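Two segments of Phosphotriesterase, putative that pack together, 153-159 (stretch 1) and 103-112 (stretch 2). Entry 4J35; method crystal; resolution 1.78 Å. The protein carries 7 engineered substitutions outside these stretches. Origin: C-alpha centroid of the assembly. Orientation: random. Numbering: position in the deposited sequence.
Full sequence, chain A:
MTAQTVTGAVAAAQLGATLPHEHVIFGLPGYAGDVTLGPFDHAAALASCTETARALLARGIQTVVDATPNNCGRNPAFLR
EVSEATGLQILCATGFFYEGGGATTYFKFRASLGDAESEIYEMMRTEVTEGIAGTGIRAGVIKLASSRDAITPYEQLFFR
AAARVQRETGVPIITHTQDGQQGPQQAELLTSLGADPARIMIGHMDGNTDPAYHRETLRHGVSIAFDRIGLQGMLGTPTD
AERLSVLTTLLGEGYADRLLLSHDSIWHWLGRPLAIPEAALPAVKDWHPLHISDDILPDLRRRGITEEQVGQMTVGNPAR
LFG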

# COMPACT_ATOMS: atom_id res chain seq x y z
N PRO A 153 7.32 -5.28 19.80
CA PRO A 153 6.31 -4.78 20.74
C PRO A 153 5.83 -3.35 20.41
O PRO A 153 4.65 -3.04 20.55
CB PRO A 153 7.04 -4.83 22.09
CG PRO A 153 8.50 -4.96 21.75
CD PRO A 153 8.55 -5.72 20.48
N TYR A 154 6.75 -2.51 19.99
CA TYR A 154 6.41 -1.19 19.48
C TYR A 154 5.46 -1.21 18.26
O TYR A 154 4.45 -0.52 18.22
CB TYR A 154 7.67 -0.49 19.07
CG TYR A 154 7.41 0.88 18.56
CD1 TYR A 154 6.74 1.81 19.33
CD2 TYR A 154 7.82 1.25 17.30
CE1 TYR A 154 6.49 3.07 18.86
CE2 TYR A 154 7.57 2.51 16.82
CZ TYR A 154 6.93 3.42 17.62
OH TYR A 154 6.66 4.67 17.15
N GLU A 155 5.81 -1.98 17.25
CA GLU A 155 4.91 -2.18 16.11
C GLU A 155 3.55 -2.73 16.56
O GLU A 155 2.52 -2.39 16.00
CB GLU A 155 5.59 -3.11 15.11
CG GLU A 155 6.65 -2.41 14.26
CD GLU A 155 7.74 -3.34 13.76
OE1 GLU A 155 7.59 -4.57 13.92
OE2 GLU A 155 8.74 -2.84 13.19
N GLN A 156 3.52 -3.54 17.61
CA GLN A 156 2.25 -4.13 17.99
C GLN A 156 1.28 -3.11 18.55
O GLN A 156 0.06 -3.29 18.50
CB GLN A 156 2.46 -5.30 18.94
CG GLN A 156 3.09 -6.49 18.23
CD GLN A 156 3.02 -7.73 19.06
OE1 GLN A 156 1.98 -8.04 19.64
NE2 GLN A 156 4.14 -8.45 19.15
N LEU A 157 1.81 -2.01 19.05
CA LEU A 157 0.96 -0.94 19.53
C LEU A 157 0.02 -0.55 18.41
O LEU A 157 -1.17 -0.35 18.64
CB LEU A 157 1.80 0.28 19.93
CG LEU A 157 2.79 0.03 21.09
CD1 LEU A 157 3.79 1.15 21.16
CD2 LEU A 157 2.06 -0.10 22.40
N PHE A 158 0.59 -0.41 17.20
CA PHE A 158 -0.15 0.03 16.04
C PHE A 158 -1.12 -1.05 15.56
O PHE A 158 -2.25 -0.74 15.20
CB PHE A 158 0.80 0.45 14.90
CG PHE A 158 1.70 1.64 15.29
CD1 PHE A 158 2.88 1.45 16.00
CD2 PHE A 158 1.36 2.95 14.91
CE1 PHE A 158 3.70 2.56 16.35
CE2 PHE A 158 2.16 4.04 15.29
CZ PHE A 158 3.33 3.83 15.99
N PHE A 159 -0.69 -2.31 15.57
CA PHE A 159 -1.60 -3.40 15.21
C PHE A 159 -2.82 -3.41 16.12
O PHE A 159 -3.96 -3.59 15.64
CB PHE A 159 -0.89 -4.77 15.22
CG PHE A 159 -0.07 -5.06 13.97
CD1 PHE A 159 1.06 -4.30 13.66
CD2 PHE A 159 -0.43 -6.09 13.11
CE1 PHE A 159 1.81 -4.55 12.52
CE2 PHE A 159 0.32 -6.34 11.95
CZ PHE A 159 1.44 -5.58 11.66
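Stretch 2 103-112: ATTYFKFRAS

One tyrosine has the largest share of the contact, and its hydroxyl reaches stretch 2 partly through a water. Tyr154 gives up 87 Å² of the 247 Å² buried in total; its CA-to-CB bond points sideways, and with chi1 at -179° (t) the ring end comes nearer, against the first turn of the other helix. Water 1 lies 3.1 Å from Tyr154 OH, donates to Ala103 O at 3.2 Å and accepts from Phe107 N at 2.9 Å, so it serves a backbone amide at the start of the helix.

Stretch 2 enters as a loop at Ala103 and Thr104 (phi/psi 28/53 and -113/-4) and is helical from Thr105 through Ser112, with Lys108 N bonding back to Thr104 O at 3.2 Å. Its axis crosses that of the stretch 1 helix at 90°, with a closest approach of 10.7 Å. The nearest CA atoms, those of Tyr154 and Lys108, are 6.7 Å apart.

Around this point, Lys108 CB lies over one face of the Tyr154 ring, 4.0 Å from CE1, while Tyr154 OH is 3.1 Å from Phe107 CB. Phe158 turns its edge toward the face of Phe107, ring centroids 5.9 Å apart and planes at 88°. One turn beyond Phe107, Ala111 CB meets Leu157 CD1 at 3.8 Å.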

# COMPACT_ATOMS: atom_id res chain seq x y z
N ALA A 103 11.92 7.85 11.82
CA ALA A 103 10.97 8.64 12.61
C ALA A 103 10.14 7.85 13.65
O ALA A 103 8.91 7.98 13.67
CB ALA A 103 10.03 9.40 11.65
N THR A 104 10.80 7.08 14.52
CA THR A 104 10.07 6.22 15.48
C THR A 104 10.25 6.66 16.92
O THR A 104 9.67 6.09 17.84
CB THR A 104 10.53 4.73 15.43
OG1 THR A 104 11.84 4.61 16.01
CG2 THR A 104 10.55 4.20 13.98
N THR A 105 11.08 7.67 17.12
CA THR A 105 11.48 7.95 18.47
C THR A 105 10.26 8.55 19.17
O THR A 105 9.99 8.22 20.29
CB THR A 105 12.75 8.85 18.59
OG1 THR A 105 13.73 8.44 17.62
CG2 THR A 105 13.33 8.74 20.01
N TYR A 106 9.47 9.36 18.46
CA TYR A 106 8.30 10.00 19.06
C TYR A 106 7.34 9.03 19.80
O TYR A 106 7.12 9.16 21.00
CB TYR A 106 7.53 10.75 17.97
CG TYR A 106 6.29 11.51 18.43
CD1 TYR A 106 6.40 12.69 19.17
CD2 TYR A 106 5.01 11.06 18.09
CE1 TYR A 106 5.27 13.40 19.55
CE2 TYR A 106 3.87 11.77 18.48
CZ TYR A 106 4.01 12.93 19.20
OH TYR A 106 2.89 13.63 19.57
N PHE A 107 6.76 8.07 19.09
CA PHE A 107 5.78 7.20 19.79
C PHE A 107 6.45 6.15 20.68
O PHE A 107 5.87 5.71 21.64
CB PHE A 107 4.81 6.52 18.81
CG PHE A 107 3.58 7.33 18.53
CD1 PHE A 107 2.66 7.58 19.53
CD2 PHE A 107 3.34 7.81 17.25
CE1 PHE A 107 1.52 8.32 19.26
CE2 PHE A 107 2.21 8.54 16.97
CZ PHE A 107 1.29 8.80 17.99
N LYS A 108 7.69 5.78 20.38
CA LYS A 108 8.43 4.91 21.29
C LYS A 108 8.64 5.60 22.63
O LYS A 108 8.51 4.98 23.68
CB LYS A 108 9.77 4.49 20.68
N PHE A 109 8.96 6.89 22.59
CA PHE A 109 9.12 7.68 23.82
C PHE A 109 7.77 7.77 24.55
O PHE A 109 7.67 7.48 25.74
CB PHE A 109 9.64 9.07 23.47
CG PHE A 109 9.90 9.94 24.66
CD1 PHE A 109 10.94 9.64 25.54
CD2 PHE A 109 9.12 11.05 24.90
CE1 PHE A 109 11.19 10.44 26.65
CE2 PHE A 109 9.36 11.86 26.00
CZ PHE A 109 10.39 11.55 26.88
N ARG A 110 6.72 8.15 23.83
CA ARG A 110 5.38 8.25 24.43
C ARG A 110 4.96 6.92 25.05
O ARG A 110 4.41 6.89 26.16
CB ARG A 110 4.35 8.70 23.41
CG ARG A 110 4.60 10.08 22.83
CD ARG A 110 3.41 10.56 22.01
NE ARG A 110 2.32 10.98 22.90
CZ ARG A 110 2.13 12.23 23.32
NH1 ARG A 110 2.94 13.20 22.93
NH2 ARG A 110 1.14 12.51 24.16
N ALA A 111 5.22 5.82 24.34
CA ALA A 111 4.90 4.50 24.85
C ALA A 111 5.56 4.24 26.20
O ALA A 111 4.96 3.65 27.11
CB ALA A 111 5.32 3.43 23.83
N SER A 112 6.80 4.70 26.35
CA SER A 112 7.53 4.53 27.61
C SER A 112 6.92 5.33 28.77
O SER A 112 7.10 4.97 29.92
CB SER A 112 9.02 4.92 27.42
OG SER A 112 9.21 6.33 27.50
O HOH W 1 7.04 7.56 16.22